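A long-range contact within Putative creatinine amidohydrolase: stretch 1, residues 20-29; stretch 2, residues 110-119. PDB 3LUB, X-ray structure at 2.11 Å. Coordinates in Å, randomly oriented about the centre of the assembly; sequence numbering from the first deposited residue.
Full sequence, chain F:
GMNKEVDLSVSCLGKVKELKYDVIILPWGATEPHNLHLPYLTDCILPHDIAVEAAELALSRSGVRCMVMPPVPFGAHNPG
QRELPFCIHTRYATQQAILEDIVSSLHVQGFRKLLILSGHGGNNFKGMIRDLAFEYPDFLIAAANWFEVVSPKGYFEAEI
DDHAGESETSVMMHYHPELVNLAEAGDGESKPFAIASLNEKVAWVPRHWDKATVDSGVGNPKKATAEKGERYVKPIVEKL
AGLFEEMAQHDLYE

Stretch 1 (20-29) KYDVIILPWG
Stretch 2 (110-119) GFRKLLILSG

Six backbone hydrogen bonds join the two stretches as neighbouring parallel strands, paired from Ile24 with Leu114 to Trp28 with Ser118, whose N-to-C directions differ by 24°. Paired CA atoms are 4.7 to 4.8 Å apart. The even residues of stretch 1 make all six bonds: Ile24 N donates to Lys113 O (3.0 Å) and Ile24 O accepts from Leu115 N (2.8 Å); Leu26 N donates to Leu115 O (2.8 Å) and Leu26 O accepts from Leu117 N (2.8 Å); Trp28 N donates to Leu117 O (3.0 Å) and Trp28 O accepts from Gly119 N (2.8 Å). Pro27, which has no amide hydrogen, fits this ladder because its nitrogen is not called upon; like Ile25 CA to Leu115 O, Pro27 CA lies 3.3 Å from Leu117 O in a CA-H...O contact. All paired residues are extended, Pro27, at -72/135, having the least negative phi of stretch 1's strand.

Where the ladder begins, two waters fill the gap. Water 1 donates to Asp22 O (2.8 Å) and accepts from Arg112 N (3.1 Å); water 2 donates to Asp22 O (2.8 Å) and to Lys113 O (2.6 Å). Asp22 (chi1 m), at -97/-50, departs from extended geometry, and its CA-to-CB bond points away from stretch 2. That of Lys113 (m, t, t, t) points toward stretch 1, with CB 3.9 Å from Asp22 O, but its end leads away and NZ is bonded elsewhere in the structure.

Side chains alternate between the sheet's faces. On one face lie Ile24, Leu26 (t, p) and Trp28 with Leu114, Ile116 and Ser118. Leu114 (t, p) places CD1 3.8 Å from both Ile24 CG2 and Leu26 CB, bridging successive residues on that face. Ile116 (m, t) sets CG2 4.0 Å from Trp28 CB, while Trp28 has chi1 t and chi2 -49°. The other face carries Ile25 and Pro27 with Leu115 and Leu117 (each t, p); Ile25 (m, m) reaches Leu115 CB through CD1 and Leu117 CB through CG2, each at 4.3 Å. Isoleucine and leucine offer apolar surface at the buried positions; Trp28 NE1 and Ser118 OG are hydrogen-bonded outside the two stretches.

Before the strands, Gly110 (105/-1) ends a helix in a Schellman motif, a conformation that would jam a CB against the preceding carbonyl. The CA-to-CB bond of Phe111 (chi1 m, chi2 -64°) then points toward stretch 1. Ile24 (m, m) lays CD1 over its ring face, 3.9 Å from the Phe111 ring centroid and 16° off the normal, and Tyr21 CB lies 3.8 Å from Phe111 CE1. Together the stretches bury 738 Å².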

ATOM      1  N   LYS F  20     -33.703 -10.921  12.786  1.00 30.80           N
ATOM      2  CA  LYS F  20     -32.605 -11.797  12.394  1.00 29.80           C
ATOM      3  C   LYS F  20     -32.394 -11.745  10.902  1.00 26.94           C
ATOM      4  O   LYS F  20     -33.326 -12.004  10.134  1.00 24.52           O
ATOM      5  CB  LYS F  20     -32.891 -13.245  12.784  1.00 31.92           C
ATOM      6  CG  LYS F  20     -31.591 -14.057  12.904  1.00 40.31           C
ATOM      7  CD  LYS F  20     -31.737 -15.545  12.696  1.00 47.54           C
ATOM      8  CE  LYS F  20     -30.389 -16.130  12.271  1.00 54.82           C
ATOM      9  NZ  LYS F  20     -29.229 -15.539  13.038  1.00 55.19           N
ATOM     10  N   TYR F  21     -31.171 -11.434  10.486  1.00 25.36           N
ATOM     11  CA  TYR F  21     -30.832 -11.430   9.069  1.00 24.41           C
ATOM     12  C   TYR F  21     -29.914 -12.597   8.776  1.00 23.78           C
ATOM     13  O   TYR F  21     -28.989 -12.871   9.520  1.00 25.72           O
ATOM     14  CB  TYR F  21     -30.219 -10.084   8.633  1.00 23.41           C
ATOM     15  CG  TYR F  21     -31.228  -8.968   8.630  1.00 22.01           C
ATOM     16  CD1 TYR F  21     -31.508  -8.250   9.782  1.00 21.30           C
ATOM     17  CD2 TYR F  21     -31.912  -8.639   7.496  1.00 17.35           C
ATOM     18  CE1 TYR F  21     -32.454  -7.254   9.789  1.00 20.14           C
ATOM     19  CE2 TYR F  21     -32.836  -7.620   7.499  1.00 18.20           C
ATOM     20  CZ  TYR F  21     -33.116  -6.943   8.667  1.00 19.39           C
ATOM     21  OH  TYR F  21     -34.076  -5.950   8.703  1.00 22.82           O
ATOM     22  N   ASP F  22     -30.209 -13.288   7.687  1.00 24.83           N
ATOM     23  CA  ASP F  22     -29.487 -14.495   7.270  1.00 26.15           C
ATOM     24  C   ASP F  22     -28.410 -14.194   6.225  1.00 26.01           C
ATOM     25  O   ASP F  22     -27.249 -14.633   6.357  1.00 27.45           O
ATOM     26  CB  ASP F  22     -30.479 -15.492   6.671  1.00 26.38           C
ATOM     27  CG  ASP F  22     -31.480 -15.989   7.687  1.00 31.87           C
ATOM     28  OD1 ASP F  22     -31.023 -16.632   8.641  1.00 37.56           O
ATOM     29  OD2 ASP F  22     -32.696 -15.710   7.538  1.00 31.21           O
ATOM     30  N   VAL F  23     -28.800 -13.472   5.180  1.00 24.12           N
ATOM     31  CA  VAL F  23     -27.877 -13.146   4.065  1.00 23.07           C
ATOM     32  C   VAL F  23     -27.812 -11.658   3.845  1.00 21.45           C
ATOM     33  O   VAL F  23     -28.808 -11.000   4.013  1.00 20.18           O
ATOM     34  CB  VAL F  23     -28.297 -13.869   2.772  1.00 25.08           C
ATOM     35  CG1 VAL F  23     -27.239 -13.718   1.684  1.00 22.28           C
ATOM     36  CG2 VAL F  23     -28.606 -15.341   3.084  1.00 22.07           C
ATOM     37  N   ILE F  24     -26.622 -11.135   3.497  1.00 20.41           N
ATOM     38  CA  ILE F  24     -26.446  -9.715   3.116  1.00 18.44           C
ATOM     39  C   ILE F  24     -26.221  -9.667   1.611  1.00 17.98           C
ATOM     40  O   ILE F  24     -25.500 -10.480   1.040  1.00 18.52           O
ATOM     41  CB  ILE F  24     -25.224  -9.034   3.848  1.00 18.78           C
ATOM     42  CG1 ILE F  24     -25.227  -9.327   5.377  1.00 22.14           C
ATOM     43  CG2 ILE F  24     -25.112  -7.538   3.512  1.00 15.61           C
ATOM     44  CD1 ILE F  24     -26.527  -9.084   6.096  1.00 22.20           C
ATOM     45  N   ILE F  25     -26.846  -8.709   0.952  1.00 17.81           N
ATOM     46  CA  ILE F  25     -26.685  -8.539  -0.496  1.00 19.41           C
ATOM     47  C   ILE F  25     -26.051  -7.194  -0.718  1.00 16.78           C
ATOM     48  O   ILE F  25     -26.564  -6.194  -0.246  1.00 17.79           O
ATOM     49  CB  ILE F  25     -28.019  -8.579  -1.280  1.00 21.24           C
ATOM     50  CG1 ILE F  25     -29.006  -9.623  -0.685  1.00 23.60           C
ATOM     51  CG2 ILE F  25     -27.716  -8.826  -2.672  1.00 15.04           C
ATOM     52  CD1 ILE F  25     -28.484 -10.958  -0.599  1.00 30.14           C
ATOM     53  N   LEU F  26     -24.914  -7.175  -1.403  1.00 17.38           N
ATOM     54  CA  LEU F  26     -24.238  -5.944  -1.750  1.00 17.49           C
ATOM     55  C   LEU F  26     -24.379  -5.668  -3.247  1.00 18.03           C
ATOM     56  O   LEU F  26     -23.710  -6.310  -4.060  1.00 19.07           O
ATOM     57  CB  LEU F  26     -22.762  -6.025  -1.337  1.00 18.73           C
ATOM     58  CG  LEU F  26     -21.854  -4.805  -1.536  1.00 17.03           C
ATOM     59  CD1 LEU F  26     -22.384  -3.645  -0.695  1.00 10.71           C
ATOM     60  CD2 LEU F  26     -20.402  -5.176  -1.174  1.00 15.65           C
ATOM     61  N   PRO F  27     -25.272  -4.730  -3.628  1.00 18.35           N
ATOM     62  CA  PRO F  27     -25.288  -4.330  -5.015  1.00 18.28           C
ATOM     63  C   PRO F  27     -24.032  -3.472  -5.332  1.00 18.70           C
ATOM     64  O   PRO F  27     -23.625  -2.619  -4.537  1.00 18.21           O
ATOM     65  CB  PRO F  27     -26.605  -3.536  -5.161  1.00 18.89           C
ATOM     66  CG  PRO F  27     -27.340  -3.716  -3.860  1.00 19.76           C
ATOM     67  CD  PRO F  27     -26.279  -4.006  -2.843  1.00 20.07           C
ATOM     68  N   TRP F  28     -23.393  -3.761  -6.461  1.00 18.75           N
ATOM     69  CA  TRP F  28     -22.180  -3.068  -6.826  1.00 17.27           C
ATOM     70  C   TRP F  28     -22.288  -2.670  -8.271  1.00 16.57           C
ATOM     71  O   TRP F  28     -22.435  -3.530  -9.196  1.00 16.98           O
ATOM     72  CB  TRP F  28     -20.970  -3.961  -6.569  1.00 16.76           C
ATOM     73  CG  TRP F  28     -19.706  -3.230  -6.479  1.00 15.35           C
ATOM     74  CD1 TRP F  28     -19.245  -2.290  -7.352  1.00 15.30           C
ATOM     75  CD2 TRP F  28     -18.716  -3.348  -5.456  1.00 13.93           C
ATOM     76  NE1 TRP F  28     -18.023  -1.836  -6.955  1.00 16.73           N
ATOM     77  CE2 TRP F  28     -17.661  -2.469  -5.802  1.00 15.12           C
ATOM     78  CE3 TRP F  28     -18.596  -4.138  -4.307  1.00 11.18           C
ATOM     79  CZ2 TRP F  28     -16.504  -2.334  -5.026  1.00 14.49           C
ATOM     80  CZ3 TRP F  28     -17.466  -4.011  -3.545  1.00 16.71           C
ATOM     81  CH2 TRP F  28     -16.425  -3.105  -3.901  1.00 18.06           C
ATOM     82  N   GLY F  29     -22.253  -1.356  -8.458  1.00 16.22           N
ATOM     83  CA  GLY F  29     -22.476  -0.732  -9.728  1.00 16.87           C
ATOM     84  C   GLY F  29     -21.292   0.015 -10.313  1.00 16.95           C
ATOM     85  O   GLY F  29     -20.167  -0.466 -10.298  1.00 17.03           O
ATOM     86  N   GLY F 110     -21.577 -10.056  13.283  1.00 22.86           N
ATOM     87  CA  GLY F 110     -22.035 -11.453  13.407  1.00 22.15           C
ATOM     88  C   GLY F 110     -22.474 -12.104  12.108  1.00 22.17           C
ATOM     89  O   GLY F 110     -22.834 -13.290  12.088  1.00 21.67           O
ATOM     90  N   PHE F 111     -22.420 -11.355  11.010  1.00 21.02           N
ATOM     91  CA  PHE F 111     -22.850 -11.875   9.721  1.00 19.71           C
ATOM     92  C   PHE F 111     -21.766 -12.729   9.112  1.00 20.26           C
ATOM     93  O   PHE F 111     -20.578 -12.487   9.332  1.00 21.34           O
ATOM     94  CB  PHE F 111     -23.247 -10.726   8.766  1.00 21.95           C
ATOM     95  CG  PHE F 111     -24.359  -9.898   9.301  1.00 17.82           C
ATOM     96  CD1 PHE F 111     -25.614 -10.467   9.501  1.00 21.47           C
ATOM     97  CD2 PHE F 111     -24.157  -8.575   9.674  1.00 20.32           C
ATOM     98  CE1 PHE F 111     -26.646  -9.729  10.022  1.00 19.70           C
ATOM     99  CE2 PHE F 111     -25.203  -7.834  10.232  1.00 20.72           C
ATOM    100  CZ  PHE F 111     -26.445  -8.421  10.395  1.00 22.44           C
ATOM    101  N   ARG F 112     -22.185 -13.718   8.333  1.00 19.84           N
ATOM    102  CA  ARG F 112     -21.279 -14.698   7.757  1.00 21.33           C
ATOM    103  C   ARG F 112     -21.568 -15.072   6.337  1.00 20.47           C
ATOM    104  O   ARG F 112     -20.918 -15.959   5.846  1.00 21.20           O
ATOM    105  CB  ARG F 112     -21.312 -15.984   8.592  1.00 20.84           C
ATOM    106  CG  ARG F 112     -20.917 -15.782  10.040  1.00 21.05           C
ATOM    107  CD  ARG F 112     -19.435 -15.370  10.139  1.00 22.73           C
ATOM    108  NE  ARG F 112     -18.947 -15.255  11.510  1.00 21.89           N
ATOM    109  CZ  ARG F 112     -18.948 -14.142  12.227  1.00 20.48           C
ATOM    110  NH1 ARG F 112     -19.431 -13.012  11.735  1.00 22.55           N
ATOM    111  NH2 ARG F 112     -18.472 -14.149  13.455  1.00 19.79           N
ATOM    112  N   LYS F 113     -22.514 -14.430   5.666  1.00 19.59           N
ATOM    113  CA  LYS F 113     -22.860 -14.764   4.299  1.00 20.24           C
ATOM    114  C   LYS F 113     -23.189 -13.492   3.524  1.00 19.92           C
ATOM    115  O   LYS F 113     -24.051 -12.683   3.959  1.00 19.65           O
ATOM    116  CB  LYS F 113     -24.086 -15.671   4.289  1.00 21.77           C
ATOM    117  CG  LYS F 113     -23.849 -16.963   4.993  1.00 27.22           C
ATOM    118  CD  LYS F 113     -25.082 -17.803   5.042  1.00 35.64           C
ATOM    119  CE  LYS F 113     -24.752 -19.200   5.576  1.00 39.51           C
ATOM    120  NZ  LYS F 113     -26.018 -19.872   6.011  1.00 42.87           N
ATOM    121  N   LEU F 114     -22.519 -13.317   2.384  1.00 18.84           N
ATOM    122  CA  LEU F 114     -22.671 -12.117   1.577  1.00 18.64           C
ATOM    123  C   LEU F 114     -22.723 -12.487   0.122  1.00 17.92           C
ATOM    124  O   LEU F 114     -21.919 -13.288  -0.342  1.00 19.13           O
ATOM    125  CB  LEU F 114     -21.471 -11.158   1.833  1.00 19.99           C
ATOM    126  CG  LEU F 114     -21.304  -9.890   0.996  1.00 15.90           C
ATOM    127  CD1 LEU F 114     -22.393  -8.826   1.257  1.00 11.93           C
ATOM    128  CD2 LEU F 114     -19.897  -9.275   1.208  1.00 18.03           C
ATOM    129  N   LEU F 115     -23.669 -11.906  -0.614  1.00 18.23           N
ATOM    130  CA  LEU F 115     -23.665 -11.975  -2.067  1.00 17.17           C
ATOM    131  C   LEU F 115     -23.400 -10.598  -2.616  1.00 17.42           C
ATOM    132  O   LEU F 115     -24.111  -9.659  -2.271  1.00 18.38           O
ATOM    133  CB  LEU F 115     -24.991 -12.480  -2.613  1.00 17.92           C
ATOM    134  CG  LEU F 115     -25.073 -12.478  -4.147  1.00 18.73           C
ATOM    135  CD1 LEU F 115     -24.228 -13.610  -4.687  1.00 16.44           C
ATOM    136  CD2 LEU F 115     -26.479 -12.516  -4.661  1.00 18.35           C
ATOM    137  N   ILE F 116     -22.395 -10.497  -3.482  1.00 17.13           N
ATOM    138  CA  ILE F 116     -22.155  -9.298  -4.279  1.00 17.69           C
ATOM    139  C   ILE F 116     -22.941  -9.424  -5.583  1.00 18.40           C
ATOM    140  O   ILE F 116     -22.673 -10.321  -6.363  1.00 17.72           O
ATOM    141  CB  ILE F 116     -20.640  -9.067  -4.609  1.00 18.57           C
ATOM    142  CG1 ILE F 116     -19.794  -9.040  -3.315  1.00 19.55           C
ATOM    143  CG2 ILE F 116     -20.484  -7.773  -5.380  1.00 12.55           C
ATOM    144  CD1 ILE F 116     -18.291  -9.269  -3.506  1.00 17.83           C
ATOM    145  N   LEU F 117     -23.952  -8.561  -5.769  1.00 17.59           N
ATOM    146  CA  LEU F 117     -24.745  -8.570  -6.990  1.00 17.14           C
ATOM    147  C   LEU F 117     -24.327  -7.383  -7.863  1.00 17.62           C
ATOM    148  O   LEU F 117     -24.696  -6.230  -7.603  1.00 17.45           O
ATOM    149  CB  LEU F 117     -26.255  -8.526  -6.675  1.00 16.58           C
ATOM    150  CG  LEU F 117     -27.225  -8.704  -7.858  1.00 18.46           C
ATOM    151  CD1 LEU F 117     -27.010 -10.035  -8.588  1.00 14.28           C
ATOM    152  CD2 LEU F 117     -28.669  -8.576  -7.402  1.00 16.13           C
ATOM    153  N   SER F 118     -23.536  -7.672  -8.889  1.00 18.14           N
ATOM    154  CA  SER F 118     -22.980  -6.627  -9.711  1.00 18.54           C
ATOM    155  C   SER F 118     -23.925  -6.243 -10.851  1.00 20.34           C
ATOM    156  O   SER F 118     -24.584  -7.068 -11.453  1.00 20.31           O
ATOM    157  CB  SER F 118     -21.596  -7.018 -10.275  1.00 16.74           C
ATOM    158  OG  SER F 118     -20.989  -5.910 -10.959  1.00 19.25           O
ATOM    159  N   GLY F 119     -23.930  -4.948 -11.159  1.00 21.35           N
ATOM    160  CA  GLY F 119     -24.629  -4.404 -12.308  1.00 20.36           C
ATOM    161  C   GLY F 119     -23.693  -4.035 -13.422  1.00 19.94           C
ATOM    162  O   GLY F 119     -24.151  -3.623 -14.471  1.00 21.28           O
TER
HETATM  163  O   HOH W   1     -25.212 -14.246   8.228  1.00 33.59           O
HETATM  164  O   HOH W   2     -25.160 -12.818   6.351  1.00 36.04           O